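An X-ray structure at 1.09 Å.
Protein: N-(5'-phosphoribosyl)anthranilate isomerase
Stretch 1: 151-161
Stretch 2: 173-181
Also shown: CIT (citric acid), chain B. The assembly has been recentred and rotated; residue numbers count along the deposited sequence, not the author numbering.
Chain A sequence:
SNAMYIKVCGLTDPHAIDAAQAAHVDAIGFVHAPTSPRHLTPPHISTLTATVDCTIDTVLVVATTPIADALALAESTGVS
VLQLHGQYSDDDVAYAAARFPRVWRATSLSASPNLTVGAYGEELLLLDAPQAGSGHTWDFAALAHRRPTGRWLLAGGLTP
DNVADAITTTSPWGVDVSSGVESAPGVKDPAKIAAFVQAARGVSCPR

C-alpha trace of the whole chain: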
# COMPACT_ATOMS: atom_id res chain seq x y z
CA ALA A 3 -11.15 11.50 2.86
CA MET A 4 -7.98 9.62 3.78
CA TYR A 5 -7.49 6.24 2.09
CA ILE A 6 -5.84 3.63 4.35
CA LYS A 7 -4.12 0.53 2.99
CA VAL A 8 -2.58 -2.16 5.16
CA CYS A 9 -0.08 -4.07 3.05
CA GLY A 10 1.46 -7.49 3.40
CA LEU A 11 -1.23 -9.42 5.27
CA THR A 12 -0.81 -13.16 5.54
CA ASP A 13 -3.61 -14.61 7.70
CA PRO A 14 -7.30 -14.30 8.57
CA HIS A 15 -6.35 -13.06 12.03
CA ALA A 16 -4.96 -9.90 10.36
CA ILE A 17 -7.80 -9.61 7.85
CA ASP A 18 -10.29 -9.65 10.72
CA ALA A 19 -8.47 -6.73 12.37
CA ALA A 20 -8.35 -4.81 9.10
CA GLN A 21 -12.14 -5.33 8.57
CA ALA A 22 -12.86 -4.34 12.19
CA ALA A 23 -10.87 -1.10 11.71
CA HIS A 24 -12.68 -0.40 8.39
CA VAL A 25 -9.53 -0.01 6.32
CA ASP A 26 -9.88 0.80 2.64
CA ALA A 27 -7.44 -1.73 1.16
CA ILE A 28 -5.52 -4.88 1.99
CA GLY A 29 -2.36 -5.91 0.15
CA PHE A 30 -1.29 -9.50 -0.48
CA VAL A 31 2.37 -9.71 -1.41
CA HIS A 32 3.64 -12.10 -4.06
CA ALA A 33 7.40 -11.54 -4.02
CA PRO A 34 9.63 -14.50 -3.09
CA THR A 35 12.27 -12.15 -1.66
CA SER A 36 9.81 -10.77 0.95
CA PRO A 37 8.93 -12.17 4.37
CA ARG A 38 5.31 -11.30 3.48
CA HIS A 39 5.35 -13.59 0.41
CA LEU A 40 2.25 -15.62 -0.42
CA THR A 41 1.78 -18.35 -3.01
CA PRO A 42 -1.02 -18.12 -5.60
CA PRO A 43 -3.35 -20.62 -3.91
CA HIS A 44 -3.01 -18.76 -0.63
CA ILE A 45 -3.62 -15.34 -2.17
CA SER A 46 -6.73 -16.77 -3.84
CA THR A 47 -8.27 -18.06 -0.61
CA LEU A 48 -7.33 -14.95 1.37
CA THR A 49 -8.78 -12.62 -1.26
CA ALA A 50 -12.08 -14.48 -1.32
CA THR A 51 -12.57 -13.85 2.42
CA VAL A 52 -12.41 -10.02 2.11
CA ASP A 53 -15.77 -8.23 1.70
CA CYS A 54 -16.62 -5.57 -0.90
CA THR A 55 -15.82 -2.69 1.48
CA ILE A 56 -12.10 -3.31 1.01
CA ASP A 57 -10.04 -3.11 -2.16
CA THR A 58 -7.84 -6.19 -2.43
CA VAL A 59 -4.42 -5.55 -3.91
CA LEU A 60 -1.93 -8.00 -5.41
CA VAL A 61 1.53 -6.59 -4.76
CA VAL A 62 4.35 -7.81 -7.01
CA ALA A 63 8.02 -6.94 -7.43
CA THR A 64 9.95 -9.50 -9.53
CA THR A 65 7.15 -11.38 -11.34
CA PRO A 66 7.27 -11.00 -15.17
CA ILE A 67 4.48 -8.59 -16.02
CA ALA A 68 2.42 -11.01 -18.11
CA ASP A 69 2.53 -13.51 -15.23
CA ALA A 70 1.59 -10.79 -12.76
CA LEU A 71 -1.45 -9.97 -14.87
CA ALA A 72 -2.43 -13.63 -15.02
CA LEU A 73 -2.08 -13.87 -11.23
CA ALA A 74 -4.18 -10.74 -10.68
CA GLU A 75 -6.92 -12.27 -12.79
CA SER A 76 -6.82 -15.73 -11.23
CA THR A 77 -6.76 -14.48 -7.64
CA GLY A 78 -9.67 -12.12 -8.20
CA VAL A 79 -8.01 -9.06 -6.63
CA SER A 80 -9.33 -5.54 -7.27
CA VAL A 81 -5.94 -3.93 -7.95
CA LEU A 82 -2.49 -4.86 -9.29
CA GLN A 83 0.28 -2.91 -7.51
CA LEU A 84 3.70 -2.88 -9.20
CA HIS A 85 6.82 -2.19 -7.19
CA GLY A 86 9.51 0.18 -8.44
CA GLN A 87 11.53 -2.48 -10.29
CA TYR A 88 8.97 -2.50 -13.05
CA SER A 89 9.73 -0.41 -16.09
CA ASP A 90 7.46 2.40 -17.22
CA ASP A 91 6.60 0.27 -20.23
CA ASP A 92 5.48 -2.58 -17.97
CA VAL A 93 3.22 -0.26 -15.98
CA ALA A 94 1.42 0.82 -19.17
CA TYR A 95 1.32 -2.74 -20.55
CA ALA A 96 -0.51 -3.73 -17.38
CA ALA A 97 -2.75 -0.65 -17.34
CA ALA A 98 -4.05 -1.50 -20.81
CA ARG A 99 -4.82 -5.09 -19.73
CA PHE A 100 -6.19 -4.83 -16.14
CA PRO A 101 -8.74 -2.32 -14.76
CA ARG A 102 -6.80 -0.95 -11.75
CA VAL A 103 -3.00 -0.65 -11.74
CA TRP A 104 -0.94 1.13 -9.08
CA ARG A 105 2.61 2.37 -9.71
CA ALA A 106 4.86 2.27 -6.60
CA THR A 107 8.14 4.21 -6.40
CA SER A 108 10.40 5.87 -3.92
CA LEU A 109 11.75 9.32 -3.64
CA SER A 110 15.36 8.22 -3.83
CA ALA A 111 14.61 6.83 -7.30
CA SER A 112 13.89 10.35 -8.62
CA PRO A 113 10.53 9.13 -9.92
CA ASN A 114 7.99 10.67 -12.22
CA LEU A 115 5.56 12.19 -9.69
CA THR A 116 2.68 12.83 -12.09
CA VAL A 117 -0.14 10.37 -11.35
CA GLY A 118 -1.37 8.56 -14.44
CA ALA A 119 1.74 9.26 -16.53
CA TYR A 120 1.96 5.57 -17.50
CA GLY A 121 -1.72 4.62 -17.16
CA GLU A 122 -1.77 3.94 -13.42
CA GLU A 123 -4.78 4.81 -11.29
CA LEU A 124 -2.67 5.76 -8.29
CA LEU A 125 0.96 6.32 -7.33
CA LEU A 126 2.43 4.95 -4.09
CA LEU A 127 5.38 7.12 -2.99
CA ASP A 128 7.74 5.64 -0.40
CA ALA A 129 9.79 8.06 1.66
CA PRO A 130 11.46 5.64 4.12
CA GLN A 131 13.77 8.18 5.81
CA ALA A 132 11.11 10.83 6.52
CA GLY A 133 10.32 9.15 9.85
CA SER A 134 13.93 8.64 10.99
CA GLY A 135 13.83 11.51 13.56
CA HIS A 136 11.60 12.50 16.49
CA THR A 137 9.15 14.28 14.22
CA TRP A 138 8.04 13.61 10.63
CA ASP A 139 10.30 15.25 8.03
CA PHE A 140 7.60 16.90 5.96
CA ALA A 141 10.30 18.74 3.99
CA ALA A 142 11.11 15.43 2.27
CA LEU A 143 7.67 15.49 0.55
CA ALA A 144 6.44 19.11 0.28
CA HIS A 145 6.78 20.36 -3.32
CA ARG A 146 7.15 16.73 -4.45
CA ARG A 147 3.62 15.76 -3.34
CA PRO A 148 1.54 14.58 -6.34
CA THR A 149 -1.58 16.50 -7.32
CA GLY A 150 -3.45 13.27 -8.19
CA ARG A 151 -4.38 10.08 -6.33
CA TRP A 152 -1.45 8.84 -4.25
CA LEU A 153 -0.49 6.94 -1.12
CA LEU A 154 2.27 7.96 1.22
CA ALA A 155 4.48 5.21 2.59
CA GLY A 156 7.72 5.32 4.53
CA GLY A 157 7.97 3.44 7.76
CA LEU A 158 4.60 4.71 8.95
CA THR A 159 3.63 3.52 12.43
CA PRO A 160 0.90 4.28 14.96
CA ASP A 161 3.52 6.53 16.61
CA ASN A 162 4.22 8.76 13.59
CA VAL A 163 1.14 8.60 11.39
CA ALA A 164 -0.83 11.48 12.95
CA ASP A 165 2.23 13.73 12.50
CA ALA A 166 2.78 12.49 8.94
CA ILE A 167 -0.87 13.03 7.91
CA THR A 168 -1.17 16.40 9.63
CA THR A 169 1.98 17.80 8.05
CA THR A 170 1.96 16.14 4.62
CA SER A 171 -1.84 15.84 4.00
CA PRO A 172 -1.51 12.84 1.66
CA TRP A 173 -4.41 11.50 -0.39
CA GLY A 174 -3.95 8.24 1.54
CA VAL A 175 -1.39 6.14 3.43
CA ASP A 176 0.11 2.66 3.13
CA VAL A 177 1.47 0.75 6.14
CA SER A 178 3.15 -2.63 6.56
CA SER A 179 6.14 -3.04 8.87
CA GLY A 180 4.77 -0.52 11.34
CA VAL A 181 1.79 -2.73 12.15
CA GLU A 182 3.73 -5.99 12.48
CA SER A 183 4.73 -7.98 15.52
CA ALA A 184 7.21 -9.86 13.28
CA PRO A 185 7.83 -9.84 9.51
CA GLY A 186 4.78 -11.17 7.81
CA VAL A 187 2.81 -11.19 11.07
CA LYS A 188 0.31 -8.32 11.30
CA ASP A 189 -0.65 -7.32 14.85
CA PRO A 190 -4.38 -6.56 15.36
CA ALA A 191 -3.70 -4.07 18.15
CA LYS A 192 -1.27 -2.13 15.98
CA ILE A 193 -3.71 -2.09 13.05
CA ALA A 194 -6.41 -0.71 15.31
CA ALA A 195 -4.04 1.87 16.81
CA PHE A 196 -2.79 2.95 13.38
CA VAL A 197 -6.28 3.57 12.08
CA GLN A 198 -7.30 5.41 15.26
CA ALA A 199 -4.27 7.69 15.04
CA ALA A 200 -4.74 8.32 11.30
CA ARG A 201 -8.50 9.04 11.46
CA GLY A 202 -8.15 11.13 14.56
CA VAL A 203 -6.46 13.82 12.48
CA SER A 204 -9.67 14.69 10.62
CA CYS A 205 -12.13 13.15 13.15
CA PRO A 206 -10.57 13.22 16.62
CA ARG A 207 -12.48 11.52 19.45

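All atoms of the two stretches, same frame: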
# COMPACT_ATOMS: atom_id res chain seq x y z
N ARG A 151 -4.10 11.11 -7.33
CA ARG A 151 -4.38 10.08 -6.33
C ARG A 151 -3.09 9.36 -5.96
O ARG A 151 -2.44 8.77 -6.82
CB ARG A 151 -5.41 9.09 -6.89
CG ARG A 151 -6.73 9.78 -7.31
CD ARG A 151 -7.81 8.84 -7.84
NE ARG A 151 -7.42 8.24 -9.11
CZ ARG A 151 -8.26 7.85 -10.05
NH1 ARG A 151 -9.57 7.92 -9.88
NH2 ARG A 151 -7.76 7.39 -11.17
N TRP A 152 -2.71 9.43 -4.69
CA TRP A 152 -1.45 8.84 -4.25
C TRP A 152 -1.54 8.35 -2.83
O TRP A 152 -2.34 8.84 -2.04
CB TRP A 152 -0.28 9.84 -4.41
CG TRP A 152 -0.27 11.01 -3.47
CD1 TRP A 152 -1.08 12.09 -3.47
CD2 TRP A 152 0.68 11.22 -2.41
NE1 TRP A 152 -0.74 12.95 -2.47
CE2 TRP A 152 0.37 12.45 -1.82
CE3 TRP A 152 1.79 10.49 -1.92
CZ2 TRP A 152 1.14 13.01 -0.82
CZ3 TRP A 152 2.53 11.04 -0.92
CH2 TRP A 152 2.21 12.28 -0.36
N LEU A 153 -0.68 7.39 -2.51
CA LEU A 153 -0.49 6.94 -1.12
C LEU A 153 0.90 7.25 -0.67
O LEU A 153 1.87 6.98 -1.39
CB LEU A 153 -0.74 5.43 -0.96
CG LEU A 153 -2.09 4.90 -1.42
CD1 LEU A 153 -2.16 3.38 -1.22
CD2 LEU A 153 -3.26 5.59 -0.75
N LEU A 154 1.01 7.77 0.54
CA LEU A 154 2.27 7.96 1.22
C LEU A 154 2.64 6.68 1.96
O LEU A 154 1.84 6.14 2.71
CB LEU A 154 2.13 9.09 2.24
CG LEU A 154 3.31 9.36 3.15
CD1 LEU A 154 4.51 9.88 2.37
CD2 LEU A 154 2.93 10.33 4.28
N ALA A 155 3.88 6.25 1.79
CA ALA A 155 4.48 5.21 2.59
C ALA A 155 5.82 5.69 3.08
O ALA A 155 6.41 6.63 2.52
CB ALA A 155 4.64 3.94 1.80
N GLY A 156 6.35 5.08 4.13
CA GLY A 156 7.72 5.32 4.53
C GLY A 156 7.90 5.03 6.00
O GLY A 156 8.12 5.94 6.81
N GLY A 157 7.80 3.75 6.38
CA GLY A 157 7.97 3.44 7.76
C GLY A 157 6.90 4.07 8.63
O GLY A 157 7.16 4.44 9.78
N LEU A 158 5.68 4.20 8.13
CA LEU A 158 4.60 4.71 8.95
C LEU A 158 4.29 3.72 10.07
O LEU A 158 4.30 2.50 9.89
CB LEU A 158 3.36 4.99 8.11
CG LEU A 158 3.52 6.08 7.05
CD1 LEU A 158 2.23 6.20 6.24
CD2 LEU A 158 3.87 7.43 7.67
N THR A 159 3.95 4.27 11.23
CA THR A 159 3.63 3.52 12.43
C THR A 159 2.49 4.21 13.15
O THR A 159 2.21 5.38 12.89
CB THR A 159 4.82 3.44 13.38
OG1 THR A 159 5.04 4.76 13.90
CG2 THR A 159 6.07 2.91 12.72
N PRO A 160 1.88 3.55 14.15
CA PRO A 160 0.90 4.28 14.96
C PRO A 160 1.53 5.48 15.65
O PRO A 160 0.81 6.42 15.97
CB PRO A 160 0.41 3.22 15.98
CG PRO A 160 0.64 1.93 15.27
CD PRO A 160 1.91 2.12 14.48
N ASP A 161 2.85 5.45 15.92
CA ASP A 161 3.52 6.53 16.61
C ASP A 161 3.78 7.76 15.76
O ASP A 161 3.88 8.85 16.32
CB ASP A 161 4.85 6.05 17.18
CG ASP A 161 4.69 5.15 18.39
OD1 ASP A 161 3.71 5.30 19.13
OD2 ASP A 161 5.58 4.30 18.63
N TRP A 173 -3.14 12.01 0.05
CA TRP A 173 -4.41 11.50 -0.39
C TRP A 173 -4.78 10.21 0.37
O TRP A 173 -5.96 9.94 0.63
CB TRP A 173 -4.35 11.31 -1.92
CG TRP A 173 -5.61 10.98 -2.62
CD1 TRP A 173 -6.41 11.88 -3.26
CD2 TRP A 173 -6.20 9.69 -2.85
NE1 TRP A 173 -7.44 11.25 -3.87
CE2 TRP A 173 -7.36 9.91 -3.64
CE3 TRP A 173 -5.84 8.38 -2.50
CZ2 TRP A 173 -8.15 8.85 -4.07
CZ3 TRP A 173 -6.66 7.35 -2.93
CH2 TRP A 173 -7.79 7.59 -3.69
N GLY A 174 -3.78 9.42 0.72
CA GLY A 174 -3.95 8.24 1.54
C GLY A 174 -2.60 7.78 2.05
O GLY A 174 -1.56 8.39 1.74
N VAL A 175 -2.61 6.70 2.84
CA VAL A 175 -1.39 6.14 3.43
C VAL A 175 -1.37 4.63 3.23
O VAL A 175 -2.42 3.97 3.10
CB VAL A 175 -1.27 6.47 4.94
CG1 VAL A 175 -1.07 7.96 5.14
CG2 VAL A 175 -2.48 5.97 5.72
N ASP A 176 -0.16 4.09 3.22
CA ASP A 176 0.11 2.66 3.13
C ASP A 176 1.02 2.29 4.29
O ASP A 176 2.01 2.98 4.54
CB ASP A 176 0.82 2.38 1.80
CG ASP A 176 0.94 0.91 1.45
OD1 ASP A 176 -0.10 0.30 1.15
OD2 ASP A 176 2.05 0.36 1.43
N VAL A 177 0.70 1.19 4.97
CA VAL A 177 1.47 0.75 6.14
C VAL A 177 1.67 -0.75 6.06
O VAL A 177 0.79 -1.48 5.63
CB VAL A 177 0.73 1.16 7.46
CG1 VAL A 177 -0.62 0.50 7.61
CG2 VAL A 177 1.58 0.95 8.71
N SER A 178 2.82 -1.21 6.54
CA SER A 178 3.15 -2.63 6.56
C SER A 178 3.99 -2.95 7.80
O SER A 178 3.47 -3.47 8.78
CB SER A 178 3.82 -3.09 5.28
OG SER A 178 4.10 -4.49 5.42
N SER A 179 5.28 -2.65 7.76
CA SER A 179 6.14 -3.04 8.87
C SER A 179 5.70 -2.42 10.19
O SER A 179 5.87 -3.02 11.25
CB SER A 179 7.59 -2.71 8.56
OG SER A 179 7.80 -1.35 8.37
N GLY A 180 5.15 -1.22 10.13
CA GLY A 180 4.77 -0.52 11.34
C GLY A 180 3.58 -1.09 12.07
O GLY A 180 3.29 -0.64 13.18
N VAL A 181 2.89 -2.05 11.46
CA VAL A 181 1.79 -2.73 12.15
C VAL A 181 2.04 -4.22 12.32
O VAL A 181 1.12 -5.00 12.49
CB VAL A 181 0.40 -2.45 11.50
CG1 VAL A 181 0.04 -0.97 11.67
CG2 VAL A 181 0.33 -2.85 10.04
C1 CIT B . 9.67 0.83 4.90
O1 CIT B . 10.43 1.75 4.57
O2 CIT B . 9.59 0.56 6.11
C2 CIT B . 8.84 0.15 3.83
C3 CIT B . 7.36 0.51 4.02
O7 CIT B . 7.20 1.96 3.95
C4 CIT B . 6.54 -0.17 2.94
C5 CIT B . 5.08 0.21 2.98
O3 CIT B . 4.55 0.35 1.85
O4 CIT B . 4.46 0.35 4.07
C6 CIT B . 6.90 0.05 5.40
O5 CIT B . 6.62 0.97 6.24
O6 CIT B . 6.85 -1.20 5.69
O HOH W 1 4.67 3.09 5.50
O HOH W 2 4.71 0.53 7.97

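Where the two strands part at their C-terminal ends, two waters and a citrate, probably from the crystallisation liquor, take over the backbone pairing. Water 1 accepts from Gly156 N (2.9 Å) and Leu158 N (3.0 Å) and lies 2.8 Å from Asp176 O. Water 2 donates to Leu158 O (2.8 Å) and accepts from Ser178 N (2.9 Å) and Gly180 N (2.8 Å). Citrate is held from both stretches: Gly157 N donates to its O7 (3.1 Å), while Ser179 N (3.0 Å) and Ser179 OG (2.8 Å) both donate to O6.

Before that gap the strands run parallel in sense, with axes 43° apart. The direct pairing is short: Leu154 N donates to Gly174 O (2.9 Å, nearly straight), and Asp176 N donates to Leu154 O (2.9 Å), so a single residue reaches across with both its amide and its carbonyl. CA-H...O contacts, Leu153 CA to Gly174 O (3.4 Å) and Val175 CA to Leu154 O (3.3 Å), fill in beside these bonds.

Glycine makes room twice. An ideal CB on Gly174 would fall 2.6 Å from Leu153 CD2, so the leucine occupies that space. On Gly180 it would sit 1.9 Å from Leu158 O; bare, Gly180 CA approaches that oxygen to 3.4 Å, and Gly180 O reaches 3.3 Å from Pro160 CD.

Apolar packing flanks the backbone. At the N-terminal end Arg151 lays its CA over the five-membered ring of Trp173, 3.9 Å from the centroid, a CH-pi contact, while Leu153 CD2 meets the ring's edge at Trp173 CE3 (4.2 Å). Trp152 CD1 rests on Trp173 CB (3.7 Å). Farther along, the CA-to-CB bond of Leu158 points sideways, but the end of its side chain comes nearer the second stretch, with Leu158 CD1 3.7 Å from Val175 CB.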